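Local atomic coordinates of Non-structural polyprotein (Sindbis virus, PDB entry 4GUA), a protein that is a fragment of the viral polyprotein, probably acting as a cysteine protease in replicase processing and carrying a macro domain and a zinc-binding domain. Residues N429-V434 with N468-A473; H143-V148 with H237-E242. All coordinates share one frame; numbering follows the deposited sequence.

Contact 1: residues N429-V434 with N468-A473; sequences NAYHAV and NCLTTA
The aromatic ring of Tyr431 lies against the backbone and side-chain root of Leu470, and this is the main apolar interaction between the two helices. Leu470 CA sits over the ring centre, 3.5 Å above its plane. Leu470 CB adds a CH-pi contact over the same face, 3.8 Å from the Tyr431 ring centroid and 25° off the ring normal. Toward the hydroxyl end, Leu470 CG meets Tyr431 CE1 at 3.5 Å, while on the other flank Cys469 CB approaches Tyr431 CD2 at 3.4 Å. Tyr431 CG stands beside its own backbone N (chi1 -81°), where this ring root meets Leu470 CA and N.

Small-residue packing continues one turn further on. Ala473 CB touches Tyr431 CB at 3.6 Å and also nears the Tyr431 carbonyl; its methyl then meets His432 ND1 obliquely, also at 3.6 Å.

These residues join helix 420-440 to helix 463-474 of the macro domain, an alpha/beta fold in which the two helices precede the adjacent parallel strands 445-448 and 480-484. The segment axes approach to 8.3 Å with a crossing angle of -35°, and Ile448 touches both Tyr431 and Leu470 from the sheet side.

No hydrogen bond joins the two segments; just outside them Gln428 NE2 bonds Cys469 O and links the same helices. Tyr431 OH bonds to Ser466 OG and Leu451 N, fixing the far end of the ring. His432 NE2 bonds to Leu653 O. Within helix 463-474, Asn468 O accepts Thr472 N and Thr472 OG1 from opposite faces of its plane.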
ATOM      1  N   ASN A 429     -11.284  -0.607 -14.943  1.00 71.51           N
ATOM      2  CA  ASN A 429     -10.357  -1.733 -14.899  1.00 71.60           C
ATOM      3  C   ASN A 429      -9.461  -1.807 -16.128  1.00 68.46           C
ATOM      4  O   ASN A 429      -8.300  -2.206 -16.036  1.00 65.98           O
ATOM      5  CB  ASN A 429     -11.127  -3.049 -14.751  1.00 70.29           C
ATOM      6  CG  ASN A 429     -11.509  -3.346 -13.316  1.00 65.77           C
ATOM      7  OD1 ASN A 429     -11.082  -2.662 -12.389  1.00 69.65           O
ATOM      8  ND2 ASN A 429     -12.310  -4.380 -13.125  1.00 65.07           N
ATOM      9  N   ALA A 430     -10.007  -1.423 -17.275  1.00 69.29           N
ATOM     10  CA  ALA A 430      -9.233  -1.371 -18.505  1.00 71.25           C
ATOM     11  C   ALA A 430      -8.115  -0.369 -18.316  1.00 71.53           C
ATOM     12  O   ALA A 430      -6.949  -0.663 -18.613  1.00 69.05           O
ATOM     13  CB  ALA A 430     -10.108  -0.971 -19.678  1.00 71.40           C
ATOM     14  N   TYR A 431      -8.475   0.814 -17.817  1.00 69.23           N
ATOM     15  CA  TYR A 431      -7.478   1.848 -17.529  1.00 66.03           C
ATOM     16  C   TYR A 431      -6.437   1.394 -16.494  1.00 63.61           C
ATOM     17  O   TYR A 431      -5.252   1.702 -16.626  1.00 61.66           O
ATOM     18  CB  TYR A 431      -8.147   3.133 -17.047  1.00 68.02           C
ATOM     19  CG  TYR A 431      -8.707   4.014 -18.150  1.00 71.55           C
ATOM     20  CD1 TYR A 431      -7.870   4.600 -19.096  1.00 70.06           C
ATOM     21  CD2 TYR A 431     -10.070   4.291 -18.219  1.00 73.40           C
ATOM     22  CE1 TYR A 431      -8.380   5.419 -20.093  1.00 73.92           C
ATOM     23  CE2 TYR A 431     -10.586   5.108 -19.209  1.00 74.50           C
ATOM     24  CZ  TYR A 431      -9.738   5.671 -20.144  1.00 75.89           C
ATOM     25  OH  TYR A 431     -10.249   6.488 -21.130  1.00 72.53           O
ATOM     26  N   HIS A 432      -6.871   0.672 -15.467  1.00 62.45           N
ATOM     27  CA  HIS A 432      -5.947   0.191 -14.440  1.00 57.26           C
ATOM     28  C   HIS A 432      -4.967  -0.807 -15.031  1.00 59.59           C
ATOM     29  O   HIS A 432      -3.816  -0.882 -14.599  1.00 57.46           O
ATOM     30  CB  HIS A 432      -6.698  -0.455 -13.276  1.00 58.99           C
ATOM     31  CG  HIS A 432      -7.189   0.526 -12.257  1.00 61.21           C
ATOM     32  ND1 HIS A 432      -6.381   1.500 -11.711  1.00 57.96           N
ATOM     33  CD2 HIS A 432      -8.407   0.687 -11.687  1.00 60.46           C
ATOM     34  CE1 HIS A 432      -7.080   2.217 -10.850  1.00 56.53           C
ATOM     35  NE2 HIS A 432      -8.311   1.743 -10.816  1.00 57.55           N
ATOM     36  N   ALA A 433      -5.437  -1.583 -16.003  1.00 58.21           N
ATOM     37  CA  ALA A 433      -4.603  -2.577 -16.668  1.00 55.16           C
ATOM     38  C   ALA A 433      -3.545  -1.886 -17.523  1.00 63.63           C
ATOM     39  O   ALA A 433      -2.385  -2.310 -17.559  1.00 64.87           O
ATOM     40  CB  ALA A 433      -5.460  -3.488 -17.517  1.00 56.14           C
ATOM     41  N   VAL A 434      -3.946  -0.821 -18.214  1.00 63.32           N
ATOM     42  CA  VAL A 434      -2.992  -0.001 -18.948  1.00 59.96           C
ATOM     43  C   VAL A 434      -1.917   0.469 -17.972  1.00 58.45           C
ATOM     44  O   VAL A 434      -0.724   0.393 -18.258  1.00 56.88           O
ATOM     45  CB  VAL A 434      -3.667   1.227 -19.610  1.00 61.59           C
ATOM     46  CG1 VAL A 434      -2.624   2.167 -20.204  1.00 56.65           C
ATOM     47  CG2 VAL A 434      -4.664   0.789 -20.678  1.00 63.48           C
ATOM     48  N   ASN A 468     -12.054  10.597 -16.112  1.00 78.34           N
ATOM     49  CA  ASN A 468     -11.866  10.413 -14.685  1.00 85.61           C
ATOM     50  C   ASN A 468     -11.256   9.047 -14.385  1.00 80.86           C
ATOM     51  O   ASN A 468     -10.393   8.923 -13.520  1.00 83.55           O
ATOM     52  CB  ASN A 468     -13.181  10.585 -13.928  1.00 88.86           C
ATOM     53  CG  ASN A 468     -13.011  10.389 -12.441  1.00 91.59           C
ATOM     54  OD1 ASN A 468     -12.395  11.215 -11.766  1.00 87.50           O
ATOM     55  ND2 ASN A 468     -13.536   9.282 -11.921  1.00 95.28           N
ATOM     56  N   CYS A 469     -11.709   8.021 -15.095  1.00 70.10           N
ATOM     57  CA  CYS A 469     -11.129   6.697 -14.940  1.00 70.99           C
ATOM     58  C   CYS A 469      -9.681   6.684 -15.424  1.00 73.47           C
ATOM     59  O   CYS A 469      -8.818   6.038 -14.830  1.00 76.55           O
ATOM     60  CB  CYS A 469     -11.940   5.664 -15.717  1.00 74.06           C
ATOM     61  SG  CYS A 469     -13.608   5.400 -15.090  1.00 81.61           S
ATOM     62  N   LEU A 470      -9.423   7.404 -16.509  1.00 71.47           N
ATOM     63  CA  LEU A 470      -8.083   7.479 -17.071  1.00 71.12           C
ATOM     64  C   LEU A 470      -7.082   8.008 -16.042  1.00 72.39           C
ATOM     65  O   LEU A 470      -6.052   7.377 -15.791  1.00 71.42           O
ATOM     66  CB  LEU A 470      -8.090   8.370 -18.315  1.00 72.88           C
ATOM     67  CG  LEU A 470      -6.801   8.423 -19.137  1.00 70.12           C
ATOM     68  CD1 LEU A 470      -7.113   8.827 -20.564  1.00 68.57           C
ATOM     69  CD2 LEU A 470      -5.794   9.385 -18.525  1.00 70.39           C
ATOM     70  N   THR A 471      -7.377   9.167 -15.455  1.00 71.96           N
ATOM     71  CA  THR A 471      -6.457   9.780 -14.496  1.00 69.57           C
ATOM     72  C   THR A 471      -6.404   8.997 -13.189  1.00 64.84           C
ATOM     73  O   THR A 471      -5.345   8.893 -12.571  1.00 63.82           O
ATOM     74  CB  THR A 471      -6.808  11.261 -14.187  1.00 68.77           C
ATOM     75  OG1 THR A 471      -8.131  11.351 -13.651  1.00 70.85           O
ATOM     76  CG2 THR A 471      -6.714  12.112 -15.440  1.00 71.44           C
ATOM     77  N   THR A 472      -7.539   8.442 -12.775  1.00 63.15           N
ATOM     78  CA  THR A 472      -7.587   7.660 -11.544  1.00 64.06           C
ATOM     79  C   THR A 472      -6.559   6.549 -11.648  1.00 63.14           C
ATOM     80  O   THR A 472      -5.800   6.293 -10.711  1.00 63.55           O
ATOM     81  CB  THR A 472      -8.967   7.020 -11.306  1.00 64.14           C
ATOM     82  OG1 THR A 472      -9.950   8.034 -11.064  1.00 69.94           O
ATOM     83  CG2 THR A 472      -8.915   6.084 -10.111  1.00 57.07           C
ATOM     84  N   ALA A 473      -6.541   5.898 -12.803  1.00 61.19           N
ATOM     85  CA  ALA A 473      -5.609   4.812 -13.061  1.00 63.02           C
ATOM     86  C   ALA A 473      -4.174   5.309 -13.270  1.00 64.74           C
ATOM     87  O   ALA A 473      -3.231   4.735 -12.726  1.00 62.76           O
ATOM     88  CB  ALA A 473      -6.068   4.011 -14.274  1.00 59.65           C
TER

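Contact 2: residues H143-V148 with H237-E242; sequences HNLVPV and HFQQCE
Phe238 meets Leu145 and Pro147 in a contact that can be traced outward from its CB. That carbon lies 3.6 Å from Leu145 O and, more loosely, 4.4 Å from Val146 CG2. CG is anti to the Phe238 backbone N (chi1 -167°) and lies 3.7 Å from Leu145 O. The same carbonyl oxygen comes nearest the ring at Phe238 CD1, 3.3 Å away, in an oblique approach. Farther out the partner changes: Phe238 CE1 meets Pro147 CD at 3.6 Å, CE2 faces both CD and CG of that proline, and at the tip CZ lies 3.3 Å from Pro147 CD. The two side chains therefore reach each other tip to tip, with Pro147 CD over one ring face, offset toward the rim, 3.5 Å from the ring centroid and 21° off its normal, a CH-pi arrangement.

One residue on along the helix, Leu145 CD2 comes within 4.2 Å of Gln239 NE2; Gln239 OE1 is bonded to Asn235 N. The contact joins a loop of the C9 peptidase region to the first turns of helix 237-257, which follows strand 224-227 of a sheet with the 3-2-1-4-5-7-6 order of Rossmann-like methyltransferases. Ile61 of helix 52-64 also touches Phe238. Between the two segments the contact depends on a proline methylene and a backbone carbonyl against an aromatic ring; the polar tie, Gln239 NE2 to Ala141 O, lies just outside.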
ATOM      1  N   HIS A 143      18.117 -12.471  15.167  1.00 54.56           N
ATOM      2  CA  HIS A 143      17.420 -13.614  14.600  1.00 47.20           C
ATOM      3  C   HIS A 143      15.947 -13.316  14.369  1.00 50.43           C
ATOM      4  O   HIS A 143      15.431 -12.319  14.862  1.00 54.76           O
ATOM      5  CB  HIS A 143      17.582 -14.810  15.530  1.00 54.54           C
ATOM      6  CG  HIS A 143      18.993 -15.298  15.622  1.00 59.92           C
ATOM      7  ND1 HIS A 143      19.420 -16.461  15.019  1.00 63.61           N
ATOM      8  CD2 HIS A 143      20.082 -14.764  16.223  1.00 63.26           C
ATOM      9  CE1 HIS A 143      20.708 -16.629  15.257  1.00 66.55           C
ATOM     10  NE2 HIS A 143      21.135 -15.611  15.982  1.00 64.80           N
ATOM     11  N   ASN A 144      15.272 -14.185  13.616  1.00 54.79           N
ATOM     12  CA  ASN A 144      13.904 -13.920  13.182  1.00 52.29           C
ATOM     13  C   ASN A 144      13.797 -12.505  12.603  1.00 52.88           C
ATOM     14  O   ASN A 144      12.931 -11.721  12.998  1.00 42.35           O
ATOM     15  CB  ASN A 144      12.923 -14.122  14.332  1.00 56.24           C
ATOM     16  CG  ASN A 144      12.617 -15.587  14.584  1.00 57.11           C
ATOM     17  OD1 ASN A 144      13.143 -16.466  13.905  1.00 58.40           O
ATOM     18  ND2 ASN A 144      11.764 -15.858  15.575  1.00 56.04           N
ATOM     19  N   LEU A 145      14.690 -12.206  11.658  1.00 56.09           N
ATOM     20  CA  LEU A 145      14.788 -10.889  11.037  1.00 53.98           C
ATOM     21  C   LEU A 145      13.646 -10.588  10.059  1.00 53.07           C
ATOM     22  O   LEU A 145      13.280  -9.431   9.866  1.00 62.90           O
ATOM     23  CB  LEU A 145      16.152 -10.737  10.343  1.00 52.98           C
ATOM     24  CG  LEU A 145      17.372 -10.879  11.272  1.00 51.09           C
ATOM     25  CD1 LEU A 145      18.672 -10.817  10.514  1.00 47.34           C
ATOM     26  CD2 LEU A 145      17.376  -9.814  12.341  1.00 55.66           C
ATOM     27  N   VAL A 146      13.084 -11.613   9.436  1.00 52.99           N
ATOM     28  CA  VAL A 146      11.934 -11.402   8.568  1.00 53.94           C
ATOM     29  C   VAL A 146      10.779 -12.267   9.054  1.00 55.85           C
ATOM     30  O   VAL A 146      10.958 -13.451   9.348  1.00 56.59           O
ATOM     31  CB  VAL A 146      12.256 -11.778   7.101  1.00 56.14           C
ATOM     32  CG1 VAL A 146      11.108 -11.407   6.192  1.00 61.72           C
ATOM     33  CG2 VAL A 146      13.521 -11.092   6.631  1.00 52.59           C
ATOM     34  N   PRO A 147       9.576 -11.687   9.120  1.00 55.85           N
ATOM     35  CA  PRO A 147       8.403 -12.473   9.510  1.00 57.83           C
ATOM     36  C   PRO A 147       8.021 -13.416   8.379  1.00 63.83           C
ATOM     37  O   PRO A 147       7.886 -12.954   7.246  1.00 68.24           O
ATOM     38  CB  PRO A 147       7.330 -11.406   9.717  1.00 50.47           C
ATOM     39  CG  PRO A 147       7.711 -10.333   8.763  1.00 51.31           C
ATOM     40  CD  PRO A 147       9.216 -10.315   8.728  1.00 52.63           C
ATOM     41  N   VAL A 148       7.791 -14.689   8.670  1.00 62.70           N
ATOM     42  CA  VAL A 148       7.619 -15.660   7.595  1.00 67.68           C
ATOM     43  C   VAL A 148       6.214 -15.611   6.999  1.00 68.02           C
ATOM     44  O   VAL A 148       5.985 -16.095   5.890  1.00 71.86           O
ATOM     45  CB  VAL A 148       7.929 -17.100   8.073  1.00 66.90           C
ATOM     46  CG1 VAL A 148       6.825 -17.616   8.988  1.00 66.78           C
ATOM     47  CG2 VAL A 148       8.100 -18.016   6.888  1.00 64.26           C
ATOM     48  N   HIS A 237      17.548  -5.265   6.483  1.00 51.86           N
ATOM     49  CA  HIS A 237      16.763  -4.229   5.837  1.00 45.86           C
ATOM     50  C   HIS A 237      15.391  -4.133   6.493  1.00 47.79           C
ATOM     51  O   HIS A 237      14.969  -3.066   6.920  1.00 52.47           O
ATOM     52  CB  HIS A 237      16.617  -4.535   4.348  1.00 46.96           C
ATOM     53  CG  HIS A 237      15.993  -3.425   3.561  1.00 52.23           C
ATOM     54  ND1 HIS A 237      15.786  -3.495   2.198  1.00 49.38           N
ATOM     55  CD2 HIS A 237      15.534  -2.209   3.946  1.00 54.61           C
ATOM     56  CE1 HIS A 237      15.222  -2.379   1.779  1.00 51.22           C
ATOM     57  NE2 HIS A 237      15.059  -1.581   2.818  1.00 60.16           N
ATOM     58  N   PHE A 238      14.673  -5.246   6.531  1.00 46.72           N
ATOM     59  CA  PHE A 238      13.426  -5.310   7.277  1.00 50.81           C
ATOM     60  C   PHE A 238      13.555  -4.678   8.660  1.00 52.12           C
ATOM     61  O   PHE A 238      12.682  -3.911   9.074  1.00 46.53           O
ATOM     62  CB  PHE A 238      12.954  -6.758   7.427  1.00 44.27           C
ATOM     63  CG  PHE A 238      11.541  -6.867   7.909  1.00 46.10           C
ATOM     64  CD1 PHE A 238      11.256  -6.882   9.270  1.00 45.86           C
ATOM     65  CD2 PHE A 238      10.491  -6.907   7.007  1.00 49.01           C
ATOM     66  CE1 PHE A 238       9.944  -6.966   9.721  1.00 42.70           C
ATOM     67  CE2 PHE A 238       9.181  -6.990   7.446  1.00 49.49           C
ATOM     68  CZ  PHE A 238       8.907  -7.016   8.807  1.00 46.33           C
ATOM     69  N   GLN A 239      14.641  -4.979   9.367  1.00 54.67           N
ATOM     70  CA  GLN A 239      14.837  -4.437  10.709  1.00 50.56           C
ATOM     71  C   GLN A 239      15.008  -2.932  10.658  1.00 45.67           C
ATOM     72  O   GLN A 239      14.594  -2.224  11.564  1.00 41.31           O
ATOM     73  CB  GLN A 239      16.052  -5.060  11.389  1.00 49.65           C
ATOM     74  CG  GLN A 239      16.242  -4.618  12.830  1.00 47.49           C
ATOM     75  CD  GLN A 239      17.186  -5.529  13.594  1.00 58.99           C
ATOM     76  OE1 GLN A 239      18.395  -5.524  13.359  1.00 61.99           O
ATOM     77  NE2 GLN A 239      16.636  -6.318  14.512  1.00 64.46           N
ATOM     78  N   GLN A 240      15.654  -2.450   9.607  1.00 47.14           N
ATOM     79  CA  GLN A 240      15.866  -1.023   9.463  1.00 51.44           C
ATOM     80  C   GLN A 240      14.525  -0.319   9.271  1.00 51.64           C
ATOM     81  O   GLN A 240      14.299   0.752   9.826  1.00 51.99           O
ATOM     82  CB  GLN A 240      16.807  -0.734   8.294  1.00 49.87           C
ATOM     83  CG  GLN A 240      17.282   0.700   8.246  1.00 50.51           C
ATOM     84  CD  GLN A 240      18.457   0.893   7.326  1.00 53.41           C
ATOM     85  OE1 GLN A 240      18.614   0.177   6.343  1.00 57.77           O
ATOM     86  NE2 GLN A 240      19.289   1.873   7.633  1.00 55.20           N
ATOM     87  N   CYS A 241      13.630  -0.929   8.496  1.00 48.85           N
ATOM     88  CA  CYS A 241      12.296  -0.368   8.303  1.00 45.49           C
ATOM     89  C   CYS A 241      11.591  -0.258   9.642  1.00 49.79           C
ATOM     90  O   CYS A 241      11.024   0.788   9.964  1.00 53.69           O
ATOM     91  CB  CYS A 241      11.467  -1.218   7.332  1.00 40.32           C
ATOM     92  SG  CYS A 241      11.896  -0.979   5.583  1.00 58.76           S
ATOM     93  N   GLU A 242      11.621  -1.349  10.407  1.00 51.00           N
ATOM     94  CA  GLU A 242      11.027  -1.381  11.737  1.00 48.32           C
ATOM     95  C   GLU A 242      11.532  -0.225  12.597  1.00 50.54           C
ATOM     96  O   GLU A 242      10.739   0.545  13.122  1.00 64.91           O
ATOM     97  CB  GLU A 242      11.332  -2.714  12.435  1.00 46.71           C
ATOM     98  CG  GLU A 242      10.629  -3.927  11.835  1.00 45.53           C
ATOM     99  CD  GLU A 242      10.918  -5.217  12.609  1.00 58.27           C
ATOM    100  OE1 GLU A 242      12.107  -5.565  12.780  1.00 58.70           O
ATOM    101  OE2 GLU A 242       9.954  -5.884  13.053  1.00 66.28           O
TER

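In the fold
Contact 1 and contact 2 do not touch: their centres are 35 Å apart, their nearest atoms about 24 Å, and they lie on opposite sides of the centre of the chain, each about 18 Å from it. Both segments of contact 2 come earlier in the chain than those of contact 1. Contact 2 brings the peptidase region against the methyltransferase-like sheet region, whereas contact 1 pairs two helices within the macro-domain fold. The zinc ion, held by Cys605, Cys607, Cys630 and Cys648, is bound by neither. The bond from His432 NE2 to Leu653 O nevertheless ties contact 1 to the zinc-binding part of the chain, five residues beyond Cys648.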